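Local coordinates for protein type VI secretion system component (Escherichia coli O6, PDB 2P5Z) that is a component of the type VI secretion system that resembles phage T4 tail proteins gp27 and gp5 and probably forms part of the cell-puncturing apparatus, at residues A[306-311]-A[372-377]. Residues are numbered along the deposited sequence; the frame is centred on the assembly and turned at random.
Sequences YLNEQA and GYRPAL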
loop_
_atom_site.group_PDB
_atom_site.type_symbol
_atom_site.label_atom_id
_atom_site.label_comp_id
_atom_site.label_asym_id
_atom_site.label_seq_id
_atom_site.Cartn_x
_atom_site.Cartn_y
_atom_site.Cartn_z
ATOM N N TYR A 306 -4.021 22.288 -4.729
ATOM C CA TYR A 306 -4.846 22.230 -3.510
ATOM C C TYR A 306 -6.286 22.625 -3.802
ATOM O O TYR A 306 -7.217 21.971 -3.329
ATOM C CB TYR A 306 -4.278 23.100 -2.382
ATOM C CG TYR A 306 -3.158 22.439 -1.605
ATOM C CD1 TYR A 306 -3.175 21.063 -1.348
ATOM C CD2 TYR A 306 -2.084 23.188 -1.112
ATOM C CE1 TYR A 306 -2.145 20.449 -0.632
ATOM C CE2 TYR A 306 -1.055 22.587 -0.392
ATOM C CZ TYR A 306 -1.093 21.218 -0.156
ATOM O OH TYR A 306 -0.078 20.619 0.557
ATOM N N LEU A 307 -6.449 23.676 -4.603
ATOM C CA LEU A 307 -7.753 24.119 -5.082
ATOM C C LEU A 307 -8.445 23.043 -5.946
ATOM O O LEU A 307 -9.665 22.867 -5.860
ATOM C CB LEU A 307 -7.609 25.436 -5.848
ATOM C CG LEU A 307 -7.856 26.775 -5.122
ATOM C CD1 LEU A 307 -7.593 26.746 -3.614
ATOM C CD2 LEU A 307 -7.076 27.916 -5.780
ATOM N N ASN A 308 -7.657 22.313 -6.739
ATOM C CA ASN A 308 -8.157 21.198 -7.536
ATOM C C ASN A 308 -8.857 20.126 -6.702
ATOM O O ASN A 308 -9.941 19.674 -7.057
ATOM C CB ASN A 308 -7.037 20.564 -8.393
ATOM C CG ASN A 308 -6.947 21.177 -9.797
ATOM O OD1 ASN A 308 -7.268 20.527 -10.797
ATOM N ND2 ASN A 308 -6.530 22.445 -9.871
ATOM N N GLU A 309 -8.260 19.736 -5.586
ATOM C CA GLU A 309 -8.828 18.650 -4.794
ATOM C C GLU A 309 -9.759 19.135 -3.680
ATOM O O GLU A 309 -10.264 18.343 -2.903
ATOM C CB GLU A 309 -7.716 17.767 -4.235
ATOM C CG GLU A 309 -6.640 18.543 -3.514
ATOM C CD GLU A 309 -5.447 17.687 -3.122
ATOM O OE1 GLU A 309 -5.087 17.698 -1.922
ATOM O OE2 GLU A 309 -4.869 17.010 -4.007
ATOM N N GLN A 310 -9.985 20.445 -3.628
ATOM C CA GLN A 310 -10.845 21.070 -2.631
ATOM C C GLN A 310 -12.312 21.035 -3.061
ATOM O O GLN A 310 -13.209 21.157 -2.234
ATOM C CB GLN A 310 -10.438 22.533 -2.453
ATOM C CG GLN A 310 -10.759 23.116 -1.087
ATOM C CD GLN A 310 -10.635 24.625 -1.048
ATOM O OE1 GLN A 310 -10.522 25.217 0.027
ATOM N NE2 GLN A 310 -10.665 25.259 -2.218
ATOM N N ALA A 311 -12.548 20.903 -4.364
ATOM C CA ALA A 311 -13.898 20.960 -4.896
ATOM C C ALA A 311 -14.104 19.936 -5.997
ATOM O O ALA A 311 -13.759 20.193 -7.145
ATOM C CB ALA A 311 -14.191 22.342 -5.420
ATOM N N GLY A 372 -6.288 26.727 -12.553
ATOM C CA GLY A 372 -6.532 25.776 -13.646
ATOM C C GLY A 372 -6.390 24.333 -13.192
ATOM O O GLY A 372 -6.145 24.073 -12.007
ATOM N N TYR A 373 -6.559 23.387 -14.120
ATOM C CA TYR A 373 -6.404 21.971 -13.781
ATOM C C TYR A 373 -4.936 21.659 -13.532
ATOM O O TYR A 373 -4.070 22.190 -14.222
ATOM C CB TYR A 373 -6.973 21.035 -14.867
ATOM C CG TYR A 373 -6.650 19.575 -14.601
ATOM C CD1 TYR A 373 -7.348 18.841 -13.646
ATOM C CD2 TYR A 373 -5.602 18.945 -15.270
ATOM C CE1 TYR A 373 -7.017 17.507 -13.384
ATOM C CE2 TYR A 373 -5.269 17.635 -15.011
ATOM C CZ TYR A 373 -5.971 16.920 -14.077
ATOM O OH TYR A 373 -5.598 15.612 -13.858
ATOM N N ARG A 374 -4.673 20.816 -12.534
ATOM C CA ARG A 374 -3.336 20.352 -12.200
ATOM C C ARG A 374 -3.454 18.896 -11.762
ATOM O O ARG A 374 -4.307 18.574 -10.938
ATOM C CB ARG A 374 -2.733 21.157 -11.032
ATOM C CG ARG A 374 -2.538 22.656 -11.254
ATOM C CD ARG A 374 -1.511 22.992 -12.338
ATOM N NE ARG A 374 -1.724 24.354 -12.827
ATOM C CZ ARG A 374 -1.379 24.783 -14.038
ATOM N NH1 ARG A 374 -0.804 23.951 -14.922
ATOM N NH2 ARG A 374 -1.629 26.048 -14.378
ATOM N N PRO A 375 -2.598 18.010 -12.295
ATOM C CA PRO A 375 -2.651 16.597 -11.939
ATOM C C PRO A 375 -2.063 16.324 -10.573
ATOM O O PRO A 375 -1.364 17.170 -10.018
ATOM C CB PRO A 375 -1.775 15.922 -13.011
ATOM C CG PRO A 375 -1.444 16.980 -13.998
ATOM C CD PRO A 375 -1.565 18.279 -13.304
ATOM N N ALA A 376 -2.345 15.141 -10.044
ATOM C CA ALA A 376 -1.732 14.698 -8.814
ATOM C C ALA A 376 -0.211 14.566 -8.983
ATOM O O ALA A 376 0.299 14.133 -10.024
ATOM C CB ALA A 376 -2.355 13.364 -8.342
ATOM N N LEU A 377 0.486 14.974 -7.933
ATOM C CA LEU A 377 1.921 14.963 -7.834
ATOM C C LEU A 377 2.375 13.511 -7.660
ATOM O O LEU A 377 2.005 12.876 -6.681
ATOM C CB LEU A 377 2.252 15.785 -6.594
ATOM C CG LEU A 377 3.552 16.500 -6.254
ATOM C CD1 LEU A 377 4.492 15.548 -5.519
ATOM C CD2 LEU A 377 4.181 17.106 -7.494
#
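The side-chain amide of N308 reads the backbone on both flanks of Y373, and these two hydrogen bonds carry the contact. Its ND2 donates to the carbonyl O of G372 at 2.7 Å, with that oxygen lying in the amide plane and the bond nearly straight. ND2 also bonds the carbonyl O of E304 one turn back in the helix, so one NH2 group ties the helix backbone to the loop. In return, the backbone N-H of R374 donates to N308 OD1 over 3.1 Å. This donor stands 53° above the carbonyl plane, away from the oxygen's lone-pair directions.

Van der Waals contact is modest. OD1 of N308 lies 3.3 Å from CD1 of Y373, approaching the ring obliquely, with amide and ring planes 64° apart. With CG anti to the backbone N (chi1 172°), the Y373 ring also meets W185 edge-to-face. The aliphatic start of R374 lies alongside the amide, CB 4.2 Å from N308 ND2; the guanidinium leads away from N308, NE forming a salt bridge with E304 and NH1 bonding the carbonyl oxygens of G183 and D203.

An asparagine amide bridging two backbone groups thus fastens the C-terminal end of helix 298-308, in the region related to phage baseplate proteins and just before strand 311-317, to the buried loop running from strand 359-366 toward strand 387-391, while L377 farther along packs on helix 171-182.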